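PDB 5XEM: cysteine synthase from Fusobacterium nucleatum subsp. nucleatum strain ATCC 25586, which produces hydrogen sulfide and L-lanthionine by pyridoxal-phosphate-dependent beta-replacement, and probably makes L-cysteine from O-acetyl-L-serine and hydrogen sulfide. Local coordinates for residues I22-T27 against F261-L266; A50-E55 against N149-K154; G61-D66 against K140-N145; L122-C127 against G226-G231; V174-T179 against F202-A207. All blocks are in the same frame, centred on the assembly; numbering follows the deposited sequence.

Overall arrangement
Near the N terminus, residues 22-27 open the widest loop, which contact 1 closes only at 261-266, so every other contact nests inside it. Contact 2 opens next at 50-55, and contact 3, from 61-66 to 140-145, nests within it before 149-154 closes it. Contact 4 begins at 122-127, inside both, and ends at 226-231, so it crosses contacts 2 and 3 and encloses contact 5, which pairs 174-179 with 202-207. Contacts 2 and 3 touch, tying helices 46-60 and 151-167 to the edge of the four-stranded sheet. Contacts 4 and 5 also touch, joining helix 123-136, through the ligand-binding loop, to the six-stranded sheet.

Contact 1 of 5, residues I22-T27 against F261-L266; sequences INNIDT and FKEGIL
Three successive backbone amides of the loop 22-27 converge on one buried carboxylate, that of Glu263, the tight part of the contact. Asn23 N reaches Glu263 OE1 at 3.0 Å, almost straight (178°), from above the carboxylate plane. The other oxygen takes two donors: Asn24 N, 2.7 Å from Glu263 OE2, uses the syn lone pair, while Ile25 N, 2.8 Å from OE2, comes nearly along the C-O axis. A bend at chi2 (-73°) turns the acid into the loop, and glutamate suits the place because its two oxygens satisfy N-H groups that no strand or helix pairs. The loop follows strand 19-21, outermost in this chain's six-stranded sheet of a fold type II PLP enzyme, and Glu263 lies at the C-terminal end of the helix beginning at 249, so the carboxylate ties that side of the sheet to the helix. Beneath it, Ile22 CD1 meets Ile265 CD1 at 3.8 Å, and Ile25 CD1 lies against Glu263 CG. The outer side is looser and wetter. Asn23 ND2 donates to Asn8 O of the second subunit and to a water, 3.0 Å from ND2, that also lies 2.8 Å from Glu263 OE1. Lys262 CB lies near Ile25 CG1, but its ammonium group turns off the loop.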
# COMPACT_ATOMS: atom_id res chain seq x y z
N ILE A 22 -13.11 14.53 -0.41
CA ILE A 22 -14.10 13.69 -1.07
C ILE A 22 -14.84 14.57 -2.09
O ILE A 22 -15.42 15.59 -1.71
CB ILE A 22 -15.07 13.06 -0.05
CG1 ILE A 22 -14.30 12.09 0.86
CG2 ILE A 22 -16.22 12.31 -0.72
CD1 ILE A 22 -13.83 10.82 0.17
N ASN A 23 -14.80 14.17 -3.36
CA ASN A 23 -15.27 15.03 -4.47
C ASN A 23 -16.47 14.52 -5.22
O ASN A 23 -17.20 15.30 -5.80
CB ASN A 23 -14.19 15.21 -5.51
CG ASN A 23 -12.91 15.71 -4.94
OD1 ASN A 23 -12.85 16.82 -4.41
ND2 ASN A 23 -11.85 14.89 -5.04
N ASN A 24 -16.64 13.20 -5.26
CA ASN A 24 -17.62 12.62 -6.14
C ASN A 24 -18.84 12.17 -5.37
O ASN A 24 -19.96 12.37 -5.83
CB ASN A 24 -16.98 11.52 -6.97
CG ASN A 24 -15.86 12.05 -7.85
OD1 ASN A 24 -14.84 11.37 -8.08
ND2 ASN A 24 -16.04 13.27 -8.36
N ILE A 25 -18.64 11.64 -4.16
CA ILE A 25 -19.73 11.18 -3.33
C ILE A 25 -20.41 12.38 -2.69
O ILE A 25 -19.73 13.29 -2.21
CB ILE A 25 -19.21 10.25 -2.21
CG1 ILE A 25 -18.60 8.98 -2.81
CG2 ILE A 25 -20.31 9.86 -1.25
CD1 ILE A 25 -17.92 8.11 -1.78
N ASP A 26 -21.74 12.39 -2.65
CA ASP A 26 -22.45 13.53 -2.06
C ASP A 26 -22.15 13.59 -0.58
O ASP A 26 -22.36 12.61 0.12
CB ASP A 26 -23.97 13.40 -2.27
CG ASP A 26 -24.73 14.67 -1.87
OD1 ASP A 26 -24.08 15.66 -1.49
OD2 ASP A 26 -25.98 14.65 -1.94
N THR A 27 -21.68 14.73 -0.09
CA THR A 27 -21.34 14.89 1.33
C THR A 27 -22.23 15.95 2.05
O THR A 27 -21.91 16.43 3.16
CB THR A 27 -19.81 15.16 1.51
OG1 THR A 27 -19.43 16.41 0.91
CG2 THR A 27 -18.99 14.01 0.87
N PHE A 261 -15.09 2.73 -5.85
CA PHE A 261 -15.77 3.02 -7.14
C PHE A 261 -15.78 4.48 -7.53
O PHE A 261 -15.59 4.80 -8.70
CB PHE A 261 -17.23 2.59 -7.11
CG PHE A 261 -17.46 1.10 -7.15
CD1 PHE A 261 -16.48 0.21 -7.56
CD2 PHE A 261 -18.71 0.60 -6.77
CE1 PHE A 261 -16.75 -1.16 -7.61
CE2 PHE A 261 -18.98 -0.77 -6.81
CZ PHE A 261 -17.99 -1.65 -7.24
N LYS A 262 -16.08 5.35 -6.58
CA LYS A 262 -16.34 6.78 -6.85
C LYS A 262 -15.18 7.70 -6.56
O LYS A 262 -15.06 8.75 -7.17
CB LYS A 262 -17.57 7.26 -6.06
CG LYS A 262 -18.81 6.42 -6.23
CD LYS A 262 -19.24 6.29 -7.68
CE LYS A 262 -20.59 5.56 -7.79
NZ LYS A 262 -20.75 4.89 -9.11
N GLU A 263 -14.30 7.31 -5.63
CA GLU A 263 -13.16 8.15 -5.29
C GLU A 263 -11.78 7.56 -5.61
O GLU A 263 -10.76 8.25 -5.43
CB GLU A 263 -13.20 8.55 -3.80
CG GLU A 263 -14.50 9.18 -3.33
CD GLU A 263 -14.71 10.62 -3.81
OE1 GLU A 263 -13.76 11.39 -4.04
OE2 GLU A 263 -15.88 11.00 -3.96
N GLY A 264 -11.72 6.29 -6.02
CA GLY A 264 -10.43 5.61 -6.17
C GLY A 264 -9.68 5.46 -4.84
O GLY A 264 -8.46 5.31 -4.81
N ILE A 265 -10.42 5.42 -3.72
CA ILE A 265 -9.83 5.22 -2.41
C ILE A 265 -10.15 3.78 -2.00
O ILE A 265 -11.33 3.42 -1.85
CB ILE A 265 -10.41 6.19 -1.36
CG1 ILE A 265 -10.03 7.63 -1.66
CG2 ILE A 265 -9.99 5.79 0.06
CD1 ILE A 265 -10.83 8.66 -0.88
N LEU A 266 -9.11 2.98 -1.80
CA LEU A 266 -9.26 1.60 -1.41
C LEU A 266 -8.91 1.51 0.07
O LEU A 266 -7.75 1.40 0.46
CB LEU A 266 -8.35 0.70 -2.28
CG LEU A 266 -8.50 -0.81 -2.09
CD1 LEU A 266 -9.71 -1.32 -2.85
CD2 LEU A 266 -7.27 -1.56 -2.58
O HOH W 1 -12.04 12.10 -6.15

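Contact 2 of 5, residues A50-E55 against N149-K154; sequences ALKMIE and NVNNPK
Lys52 lies across Asn151 at about a right angle, extended with CG anti to its backbone N (chi1 -168°) until chi4 bends its end. Its CE thereby comes 3.5 Å from Asn151 OD1 and 3.1 Å from Lys154 NZ. The ammonium groups are 3.8 Å apart, NZ of Lys52 to NZ of Lys154; a salt bridge from Lys52 to Glu158 probably offsets their repulsion. Met53 crosses Asn149 obliquely, laying CG 3.6 Å from Asn149 ND2, and its flexible, unbranched chain fits against the flat amide. That ND2 also donates to Pro144 O. A water donates to Met53 O at 2.8 Å and accepts from ND2 of both Asn149 and Asn151, joining the Met53 carbonyl to the two side chains. Asn149 OD1 accepts from Asn151 N at 2.9 Å, a capping bond well suited to a short amide. The arrangement packs helix 46-60 against the capped start of helix 151-167, where Asn152 ND2 donates to Gln146 O and to Thr181 OG1, the latter part of the PLP site.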
# COMPACT_ATOMS: atom_id res chain seq x y z
N ALA A 50 2.99 0.80 16.83
CA ALA A 50 4.06 -0.19 16.85
C ALA A 50 5.41 0.50 17.08
O ALA A 50 6.20 0.08 17.92
CB ALA A 50 4.08 -0.99 15.56
N LEU A 51 5.65 1.56 16.31
CA LEU A 51 6.90 2.29 16.42
C LEU A 51 7.05 2.91 17.80
O LEU A 51 8.08 2.75 18.45
CB LEU A 51 6.99 3.39 15.38
CG LEU A 51 8.31 4.17 15.34
CD1 LEU A 51 9.49 3.22 15.11
CD2 LEU A 51 8.24 5.26 14.29
N LYS A 52 6.04 3.64 18.24
CA LYS A 52 6.19 4.31 19.52
C LYS A 52 6.28 3.34 20.70
O LYS A 52 7.11 3.55 21.60
CB LYS A 52 5.11 5.35 19.77
CG LYS A 52 5.49 6.23 20.97
CD LYS A 52 4.63 7.46 21.16
CE LYS A 52 5.07 8.28 22.36
NZ LYS A 52 6.35 9.00 22.14
N MET A 53 5.46 2.29 20.71
CA MET A 53 5.55 1.30 21.79
C MET A 53 6.92 0.65 21.83
O MET A 53 7.51 0.47 22.93
CB MET A 53 4.45 0.24 21.68
CG MET A 53 3.07 0.80 21.92
SD MET A 53 1.78 -0.47 22.04
CE MET A 53 1.82 -1.18 20.38
N ILE A 54 7.47 0.33 20.65
CA ILE A 54 8.78 -0.31 20.62
C ILE A 54 9.88 0.66 21.01
O ILE A 54 10.72 0.34 21.86
CB ILE A 54 9.10 -0.97 19.26
CG1 ILE A 54 8.20 -2.18 19.03
CG2 ILE A 54 10.58 -1.40 19.20
CD1 ILE A 54 8.22 -3.24 20.09
N GLU A 55 9.87 1.85 20.41
CA GLU A 55 10.91 2.84 20.68
C GLU A 55 10.94 3.26 22.16
O GLU A 55 12.02 3.30 22.76
CB GLU A 55 10.78 4.05 19.80
CG GLU A 55 11.26 3.80 18.39
CD GLU A 55 11.29 5.08 17.59
OE1 GLU A 55 10.57 6.06 17.89
OE2 GLU A 55 12.05 5.09 16.61
N ASN A 149 -1.32 0.22 26.83
CA ASN A 149 -0.10 1.02 26.70
C ASN A 149 -0.43 2.43 26.28
O ASN A 149 -0.93 2.67 25.18
CB ASN A 149 0.84 0.35 25.69
CG ASN A 149 2.26 0.88 25.71
OD1 ASN A 149 2.49 2.06 25.96
ND2 ASN A 149 3.23 0.01 25.43
N VAL A 150 -0.14 3.41 27.15
CA VAL A 150 -0.45 4.80 26.79
C VAL A 150 0.28 5.30 25.56
O VAL A 150 -0.14 6.28 24.96
CB VAL A 150 -0.23 5.82 27.93
CG1 VAL A 150 -1.11 5.44 29.11
CG2 VAL A 150 1.23 5.92 28.30
N ASN A 151 1.36 4.63 25.18
CA ASN A 151 2.06 5.00 23.95
C ASN A 151 1.25 4.75 22.67
O ASN A 151 1.64 5.24 21.59
CB ASN A 151 3.42 4.33 23.87
CG ASN A 151 4.39 4.88 24.90
OD1 ASN A 151 4.47 6.10 25.06
ND2 ASN A 151 5.07 3.99 25.63
N ASN A 152 0.17 3.98 22.78
CA ASN A 152 -0.83 3.89 21.69
C ASN A 152 -1.51 5.27 21.47
O ASN A 152 -1.21 5.97 20.49
CB ASN A 152 -1.76 2.68 21.97
CG ASN A 152 -2.99 2.63 21.11
OD1 ASN A 152 -3.26 3.51 20.28
ND2 ASN A 152 -3.77 1.56 21.33
N PRO A 153 -2.36 5.72 22.41
CA PRO A 153 -2.95 7.05 22.18
C PRO A 153 -1.93 8.19 22.08
O PRO A 153 -2.14 9.14 21.31
CB PRO A 153 -3.91 7.25 23.37
CG PRO A 153 -3.52 6.23 24.37
CD PRO A 153 -2.89 5.07 23.62
N LYS A 154 -0.83 8.11 22.82
CA LYS A 154 0.17 9.20 22.71
C LYS A 154 0.81 9.34 21.31
O LYS A 154 1.15 10.43 20.91
CB LYS A 154 1.28 9.08 23.75
CG LYS A 154 0.76 9.36 25.16
CD LYS A 154 1.80 9.19 26.26
CE LYS A 154 2.98 10.11 26.06
NZ LYS A 154 3.79 9.55 24.94
O HOH W 2 5.97 1.04 25.23

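Contact 3 of 5, residues G61-D66 against K140-N145; sequences GLIDKD and KYFVPN. With ACT (acetate ion), chain F.
The Phe142 ring meets two aliphatic tips obliquely at carbons para to each other: Leu62 CD1 is 3.9 Å from CE1 of Phe142, and Ile63 CD1 lies at the same distance from CD2. With CG anti to the backbone N (chi1 174°), the ring is directed at the loop 61-66, and Ala57 adds to its packing. The setting is the helix-sheet packing of the smaller, four-stranded alpha/beta domain: helix 46-60 ends in a Schellman motif at Gly61, whose positive phi suits glycine, and the following loop runs beside strand 141-142, outermost in the parallel sheet within this chain. A water bridges the backbones, donating to Leu62 O and Tyr141 O. At the other end of the loop the contact is ionic. Lys140 stretches out beyond CG, carrying NZ between two acids. Asp64 OD2 takes NZ of Lys140 at 2.8 Å with its anti lone pair, whereas Asp66 OD1, 2.9 Å from that NZ, uses its syn lone pair. Asp66 OD2 adds a weak bond. Two carboxylates around one ammonium group should hold the lysine firmly protonated. Beside Val143, Asn145 ND2 donates to atom O of an acetate ion, probably from the crystallisation liquor, at 3.0 Å.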
# COMPACT_ATOMS: atom_id res chain seq x y z
N GLY A 61 14.84 0.33 28.42
CA GLY A 61 15.65 -0.83 28.68
C GLY A 61 14.86 -2.12 28.81
O GLY A 61 15.38 -3.10 29.30
N LEU A 62 13.63 -2.12 28.30
CA LEU A 62 12.77 -3.30 28.30
C LEU A 62 12.94 -4.23 27.11
O LEU A 62 12.39 -5.32 27.11
CB LEU A 62 11.32 -2.86 28.41
CG LEU A 62 10.91 -2.27 29.75
CD1 LEU A 62 9.51 -1.67 29.68
CD2 LEU A 62 10.97 -3.35 30.84
N ILE A 63 13.71 -3.80 26.10
CA ILE A 63 13.99 -4.62 24.93
C ILE A 63 15.49 -4.64 24.68
O ILE A 63 16.08 -3.61 24.39
CB ILE A 63 13.27 -4.07 23.67
CG1 ILE A 63 11.74 -4.00 23.89
CG2 ILE A 63 13.59 -4.90 22.43
CD1 ILE A 63 10.99 -3.37 22.72
N ASP A 64 16.09 -5.82 24.85
CA ASP A 64 17.47 -6.14 24.47
C ASP A 64 17.40 -6.85 23.12
O ASP A 64 16.30 -7.19 22.65
CB ASP A 64 18.11 -7.11 25.48
CG ASP A 64 18.12 -6.57 26.92
OD1 ASP A 64 18.16 -5.36 27.10
OD2 ASP A 64 18.12 -7.39 27.87
N LYS A 65 18.56 -7.15 22.54
CA LYS A 65 18.65 -7.83 21.25
C LYS A 65 17.92 -9.16 21.26
O LYS A 65 17.35 -9.56 20.24
CB LYS A 65 20.13 -8.10 20.87
CG LYS A 65 21.03 -6.87 20.84
CD LYS A 65 22.51 -7.27 20.77
CE LYS A 65 23.37 -6.50 21.77
NZ LYS A 65 23.34 -7.13 23.11
N ASP A 66 17.94 -9.85 22.40
CA ASP A 66 17.36 -11.18 22.51
C ASP A 66 15.96 -11.20 23.18
O ASP A 66 15.47 -12.26 23.52
CB ASP A 66 18.31 -12.14 23.23
CG ASP A 66 18.71 -11.66 24.62
OD1 ASP A 66 18.69 -10.43 24.86
OD2 ASP A 66 19.07 -12.52 25.45
N LYS A 140 13.25 -13.83 28.11
CA LYS A 140 13.19 -12.36 28.00
C LYS A 140 12.04 -12.03 27.04
O LYS A 140 12.01 -12.56 25.93
CB LYS A 140 14.50 -11.80 27.41
CG LYS A 140 15.75 -11.94 28.28
CD LYS A 140 16.78 -10.93 27.77
CE LYS A 140 18.12 -11.00 28.45
NZ LYS A 140 18.98 -10.04 27.68
N TYR A 141 11.11 -11.17 27.45
CA TYR A 141 10.03 -10.76 26.56
C TYR A 141 9.55 -9.37 26.92
O TYR A 141 9.83 -8.85 28.01
CB TYR A 141 8.87 -11.76 26.58
CG TYR A 141 8.25 -11.98 27.93
CD1 TYR A 141 7.35 -11.07 28.44
CD2 TYR A 141 8.57 -13.11 28.71
CE1 TYR A 141 6.79 -11.25 29.68
CE2 TYR A 141 7.98 -13.31 29.95
CZ TYR A 141 7.11 -12.37 30.43
OH TYR A 141 6.53 -12.53 31.66
N PHE A 142 8.84 -8.76 25.96
CA PHE A 142 8.15 -7.53 26.17
C PHE A 142 6.78 -7.68 25.49
O PHE A 142 6.72 -8.05 24.32
CB PHE A 142 8.92 -6.37 25.53
CG PHE A 142 8.20 -5.07 25.58
CD1 PHE A 142 7.99 -4.44 26.78
CD2 PHE A 142 7.69 -4.48 24.42
CE1 PHE A 142 7.29 -3.25 26.86
CE2 PHE A 142 7.02 -3.26 24.49
CZ PHE A 142 6.80 -2.66 25.73
N VAL A 143 5.71 -7.35 26.20
CA VAL A 143 4.37 -7.31 25.58
C VAL A 143 4.01 -5.86 25.39
O VAL A 143 3.85 -5.17 26.38
CB VAL A 143 3.32 -7.99 26.50
CG1 VAL A 143 1.91 -7.93 25.86
CG2 VAL A 143 3.75 -9.41 26.79
N PRO A 144 3.88 -5.36 24.14
CA PRO A 144 3.54 -3.95 23.94
C PRO A 144 2.19 -3.60 24.58
O PRO A 144 2.03 -2.54 25.20
CB PRO A 144 3.49 -3.81 22.41
CG PRO A 144 4.40 -4.87 21.92
CD PRO A 144 4.34 -6.00 22.89
N ASN A 145 1.25 -4.53 24.46
CA ASN A 145 -0.14 -4.34 24.92
C ASN A 145 -0.81 -3.07 24.45
O ASN A 145 -1.05 -2.13 25.21
CB ASN A 145 -0.29 -4.53 26.40
CG ASN A 145 -1.73 -4.93 26.79
OD1 ASN A 145 -2.67 -4.55 26.10
ND2 ASN A 145 -1.88 -5.76 27.82
C ACT F . 0.26 -8.54 29.16
O ACT F . 0.30 -7.31 29.19
OXT ACT F . 1.26 -9.21 29.46
CH3 ACT F . -1.02 -9.20 28.75
O HOH W 3 10.97 -6.54 29.04

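Contact 4 of 5, residues L122-C127 against G226-G231; sequences LGMKAC and GMSIGG. With 85F ((2R)-2-azanyl-3-[(2R)-2-azanyl-3-oxidanyl-3-oxidanylidene-propyl]sulfanyl-propanoic acid), chain C.
Gly123, with positive phi (68°), lies where the chain turns into the helix that runs to 136, and the amides of Met124 and Lys125 face the loop 226-231, where the CA atoms of Lys125 and Ile229 come within 4.0 Å. Glycine suits this crowded entry, since its bare CA lies 3.6 Å from Ser228 OG. Ser228 carries the contact. Its OG sits in the crowded position between backbone N and carbonyl carbon (chi1 65°), where it accepts from Met124 N at 2.9 Å in a nearly straight bond. Lys125 N, in turn, donates to Ser228 O at 3.0 Å. Alongside, Met124 CB packs on Ile229 CG2, and Met124 CG, anti to the carbonyl carbon (chi1 -65°), lies 3.2 Å from CZ1, the carboxylate carbon of the lanthionine half remote from PLP. The Lys125 chain folds back to give NZ to Leu122 O. The same serine grips both oxygens of this carboxylate: Ser228 OG donates to OH1 at 2.7 Å, and Ser228 N gives its hydrogen to OH2. Gly226 O receives the amino group NZ2 of that half. Accepting from Met124 N while donating to OH1 would polarise the hydroxyl and probably stabilise the carboxylate's negative charge in the beta-replacement pocket.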
# COMPACT_ATOMS: atom_id res chain seq x y z
N LEU A 122 -14.18 -16.68 20.38
CA LEU A 122 -13.79 -16.13 21.69
C LEU A 122 -13.26 -14.69 21.68
O LEU A 122 -13.04 -14.12 22.76
CB LEU A 122 -12.76 -17.04 22.34
CG LEU A 122 -13.18 -18.50 22.51
CD1 LEU A 122 -12.03 -19.34 23.03
CD2 LEU A 122 -14.41 -18.59 23.42
N GLY A 123 -13.05 -14.11 20.51
CA GLY A 123 -12.58 -12.72 20.40
C GLY A 123 -11.15 -12.50 20.89
O GLY A 123 -10.38 -13.46 21.05
N MET A 124 -10.79 -11.24 21.12
CA MET A 124 -9.42 -10.88 21.54
C MET A 124 -9.08 -11.32 22.96
O MET A 124 -7.91 -11.44 23.32
CB MET A 124 -9.17 -9.38 21.41
CG MET A 124 -9.23 -8.87 19.97
SD MET A 124 -7.99 -9.66 18.91
CE MET A 124 -6.57 -9.36 19.91
N LYS A 125 -10.10 -11.55 23.79
CA LYS A 125 -9.89 -12.08 25.14
C LYS A 125 -9.08 -13.38 25.07
O LYS A 125 -8.17 -13.59 25.88
CB LYS A 125 -11.24 -12.31 25.82
CG LYS A 125 -11.22 -13.05 27.14
CD LYS A 125 -12.63 -13.30 27.71
CE LYS A 125 -13.78 -13.26 26.70
NZ LYS A 125 -13.91 -14.30 25.61
N ALA A 126 -9.41 -14.25 24.13
CA ALA A 126 -8.71 -15.52 23.94
C ALA A 126 -7.25 -15.29 23.56
O ALA A 126 -6.37 -16.02 24.03
CB ALA A 126 -9.41 -16.38 22.87
N CYS A 127 -7.01 -14.30 22.70
CA CYS A 127 -5.64 -13.94 22.32
C CYS A 127 -4.81 -13.50 23.52
O CYS A 127 -3.67 -13.96 23.69
CB CYS A 127 -5.67 -12.80 21.30
SG CYS A 127 -6.60 -13.25 19.81
N GLY A 226 -14.51 -2.91 17.08
CA GLY A 226 -15.18 -3.69 18.09
C GLY A 226 -14.26 -3.93 19.27
O GLY A 226 -13.04 -3.86 19.15
N MET A 227 -14.86 -4.25 20.41
CA MET A 227 -14.15 -4.42 21.68
C MET A 227 -14.48 -5.78 22.24
O MET A 227 -15.59 -5.98 22.72
CB MET A 227 -14.63 -3.34 22.63
CG MET A 227 -14.02 -1.99 22.28
SD MET A 227 -14.70 -0.63 23.25
CE MET A 227 -13.89 0.77 22.50
N SER A 228 -13.54 -6.71 22.15
CA SER A 228 -13.79 -8.11 22.55
C SER A 228 -12.81 -8.68 23.57
O SER A 228 -12.66 -9.93 23.68
CB SER A 228 -13.88 -9.02 21.32
OG SER A 228 -12.67 -9.13 20.58
N ILE A 229 -12.14 -7.82 24.31
CA ILE A 229 -11.22 -8.30 25.37
C ILE A 229 -11.92 -8.55 26.71
O ILE A 229 -11.27 -8.96 27.66
CB ILE A 229 -9.98 -7.38 25.60
CG1 ILE A 229 -10.37 -6.06 26.29
CG2 ILE A 229 -9.26 -7.15 24.29
CD1 ILE A 229 -9.19 -5.21 26.76
N GLY A 230 -13.22 -8.28 26.79
CA GLY A 230 -13.99 -8.51 28.03
C GLY A 230 -14.28 -7.25 28.81
O GLY A 230 -14.59 -7.30 30.01
N GLY A 231 -14.20 -6.11 28.14
CA GLY A 231 -14.48 -4.82 28.77
C GLY A 231 -13.94 -3.73 27.88
O GLY A 231 -13.38 -4.01 26.80
N 85F C . -7.08 -3.03 15.24
CA 85F C . -6.35 -3.65 16.37
CB 85F C . -7.32 -4.45 17.26
SG 85F C . -8.45 -3.45 18.20
CD 85F C . -9.40 -4.59 19.24
CE 85F C . -10.24 -5.64 18.46
NZ2 85F C . -11.05 -5.02 17.41
CZ1 85F C . -11.18 -6.33 19.49
OH1 85F C . -12.07 -7.08 18.99
OH2 85F C . -11.05 -6.12 20.73
C 85F C . -5.23 -4.54 15.88
OXT 85F C . -4.77 -4.31 14.76
O 85F C . -4.82 -5.43 16.67

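Contact 5 of 5, residues V174-T179 against F202-A207; sequences VFICGT and FPVEPA. With PLP (pyridoxal-5'-phosphate), chain D.
Closest in, the backbones of strands 174-178 and 202-206 bond as a parallel pair, twisted 29° apart. Phe202 N donates to Phe175 O at 2.9 Å and Cys177 N to Phe202 O at 3.0 Å, both nearly along the C=O axis. Val204 N then reaches Cys177 O from above the carbonyl plane. Pro203 suits its place because the pairing uses the N-H groups of Phe202 and Val204 and asks for none from the residue between them. Val204 O accepts twice from Thr179, just past the end of strand 174-178: from Thr179 N at 3.0 Å and from Thr179 OG1 at 2.8 Å. The hydroxyl is in the crowded position (chi1 63°), which sends CG2 alongside the proline, a tight 3.4 Å from Pro203 CB. On the face carrying Ile176 and Val204, branched side chains cross obliquely, Ile176 CG2 lying 3.5 Å from Val204 CG2, while Val174 CG1 meets the edge of the Phe202 ring at CE1. Helix 269-284 packs on this face; helix 183-195 packs on the other, against Phe175, Cys177 and Pro203. The strands and helix 183-195 form a beta-alpha-beta crossover in the six-stranded sheet. Thr179 CA lies 3.5 Å from PLP O3P, and the next residue, Gly180, donates its N-H to PLP. Val204 O holds Thr179 through both backbone and hydroxyl, which is consistent with its steering the chain into the glycine-rich turn that binds the PLP phosphate.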
# COMPACT_ATOMS: atom_id res chain seq x y z
N VAL A 174 -15.06 18.72 12.89
CA VAL A 174 -15.49 17.40 13.35
C VAL A 174 -14.39 16.34 13.03
O VAL A 174 -13.75 16.42 12.01
CB VAL A 174 -16.81 17.00 12.67
CG1 VAL A 174 -17.27 15.65 13.19
CG2 VAL A 174 -17.91 18.06 12.90
N PHE A 175 -14.17 15.40 13.94
CA PHE A 175 -13.24 14.29 13.73
C PHE A 175 -14.02 13.03 14.06
O PHE A 175 -14.66 12.97 15.12
CB PHE A 175 -12.02 14.45 14.65
CG PHE A 175 -11.12 13.24 14.70
CD1 PHE A 175 -10.40 12.85 13.58
CD2 PHE A 175 -10.98 12.50 15.88
CE1 PHE A 175 -9.57 11.74 13.61
CE2 PHE A 175 -10.14 11.39 15.92
CZ PHE A 175 -9.45 11.01 14.78
N ILE A 176 -14.00 12.04 13.17
CA ILE A 176 -14.77 10.82 13.35
C ILE A 176 -13.79 9.68 13.12
O ILE A 176 -13.08 9.68 12.10
CB ILE A 176 -15.99 10.73 12.40
CG1 ILE A 176 -17.02 11.82 12.80
CG2 ILE A 176 -16.63 9.34 12.46
CD1 ILE A 176 -18.14 12.07 11.83
N CYS A 177 -13.74 8.73 14.07
CA CYS A 177 -12.74 7.68 14.07
C CYS A 177 -13.31 6.35 14.56
O CYS A 177 -14.04 6.31 15.57
CB CYS A 177 -11.57 8.10 14.96
SG CYS A 177 -10.11 7.05 14.86
N GLY A 178 -13.00 5.27 13.85
CA GLY A 178 -13.42 3.95 14.27
C GLY A 178 -12.67 3.51 15.51
O GLY A 178 -11.56 3.98 15.75
N THR A 179 -13.25 2.61 16.30
CA THR A 179 -12.62 2.14 17.53
C THR A 179 -12.49 0.62 17.61
O THR A 179 -13.35 -0.14 17.14
CB THR A 179 -13.39 2.60 18.81
OG1 THR A 179 -14.73 2.05 18.80
CG2 THR A 179 -13.44 4.12 18.84
N PHE A 202 -15.95 12.10 17.56
CA PHE A 202 -16.85 10.96 17.69
C PHE A 202 -16.15 9.64 17.36
O PHE A 202 -15.60 9.51 16.27
CB PHE A 202 -18.04 11.08 16.74
CG PHE A 202 -18.82 12.37 16.88
CD1 PHE A 202 -18.48 13.48 16.12
CD2 PHE A 202 -19.92 12.44 17.72
CE1 PHE A 202 -19.19 14.65 16.24
CE2 PHE A 202 -20.64 13.63 17.83
CZ PHE A 202 -20.29 14.72 17.08
N PRO A 203 -16.23 8.65 18.29
CA PRO A 203 -15.86 7.29 18.00
C PRO A 203 -16.99 6.56 17.27
O PRO A 203 -18.17 6.94 17.43
CB PRO A 203 -15.65 6.70 19.40
CG PRO A 203 -16.69 7.38 20.22
CD PRO A 203 -16.83 8.75 19.63
N VAL A 204 -16.63 5.54 16.48
CA VAL A 204 -17.59 4.69 15.82
C VAL A 204 -17.35 3.27 16.32
O VAL A 204 -16.21 2.84 16.50
CB VAL A 204 -17.46 4.71 14.27
CG1 VAL A 204 -18.63 3.93 13.66
CG2 VAL A 204 -17.35 6.14 13.72
N GLU A 205 -18.43 2.55 16.57
CA GLU A 205 -18.35 1.12 16.92
C GLU A 205 -19.28 0.32 16.03
O GLU A 205 -20.14 0.89 15.34
CB GLU A 205 -18.66 0.94 18.42
CG GLU A 205 -20.11 1.14 18.81
CD GLU A 205 -20.37 0.96 20.30
OE1 GLU A 205 -19.43 0.55 21.03
OE2 GLU A 205 -21.51 1.23 20.74
N PRO A 206 -19.11 -1.01 15.97
CA PRO A 206 -20.01 -1.79 15.14
C PRO A 206 -21.43 -1.78 15.71
O PRO A 206 -21.61 -2.01 16.92
CB PRO A 206 -19.42 -3.20 15.21
CG PRO A 206 -18.03 -3.02 15.65
CD PRO A 206 -18.03 -1.82 16.53
N ALA A 207 -22.41 -1.56 14.85
CA ALA A 207 -23.81 -1.61 15.31
C ALA A 207 -24.17 -2.95 15.91
O ALA A 207 -24.97 -2.97 16.84
CB ALA A 207 -24.78 -1.26 14.18
N1 PLP D . -9.66 -0.35 11.87
C2 PLP D . -8.76 -1.33 11.70
C2A PLP D . -8.55 -1.93 10.31
C3 PLP D . -7.98 -1.80 12.77
O3 PLP D . -7.06 -2.77 12.57
C4 PLP D . -8.16 -1.26 14.04
C4A PLP D . -7.34 -1.73 15.23
C5 PLP D . -9.11 -0.24 14.19
C6 PLP D . -9.83 0.19 13.08
C5A PLP D . -9.38 0.44 15.51
O4P PLP D . -8.25 1.31 15.88
P PLP D . -7.85 1.63 17.42
O1P PLP D . -6.89 2.68 17.45
O2P PLP D . -7.40 0.35 17.94
O3P PLP D . -9.15 1.95 18.06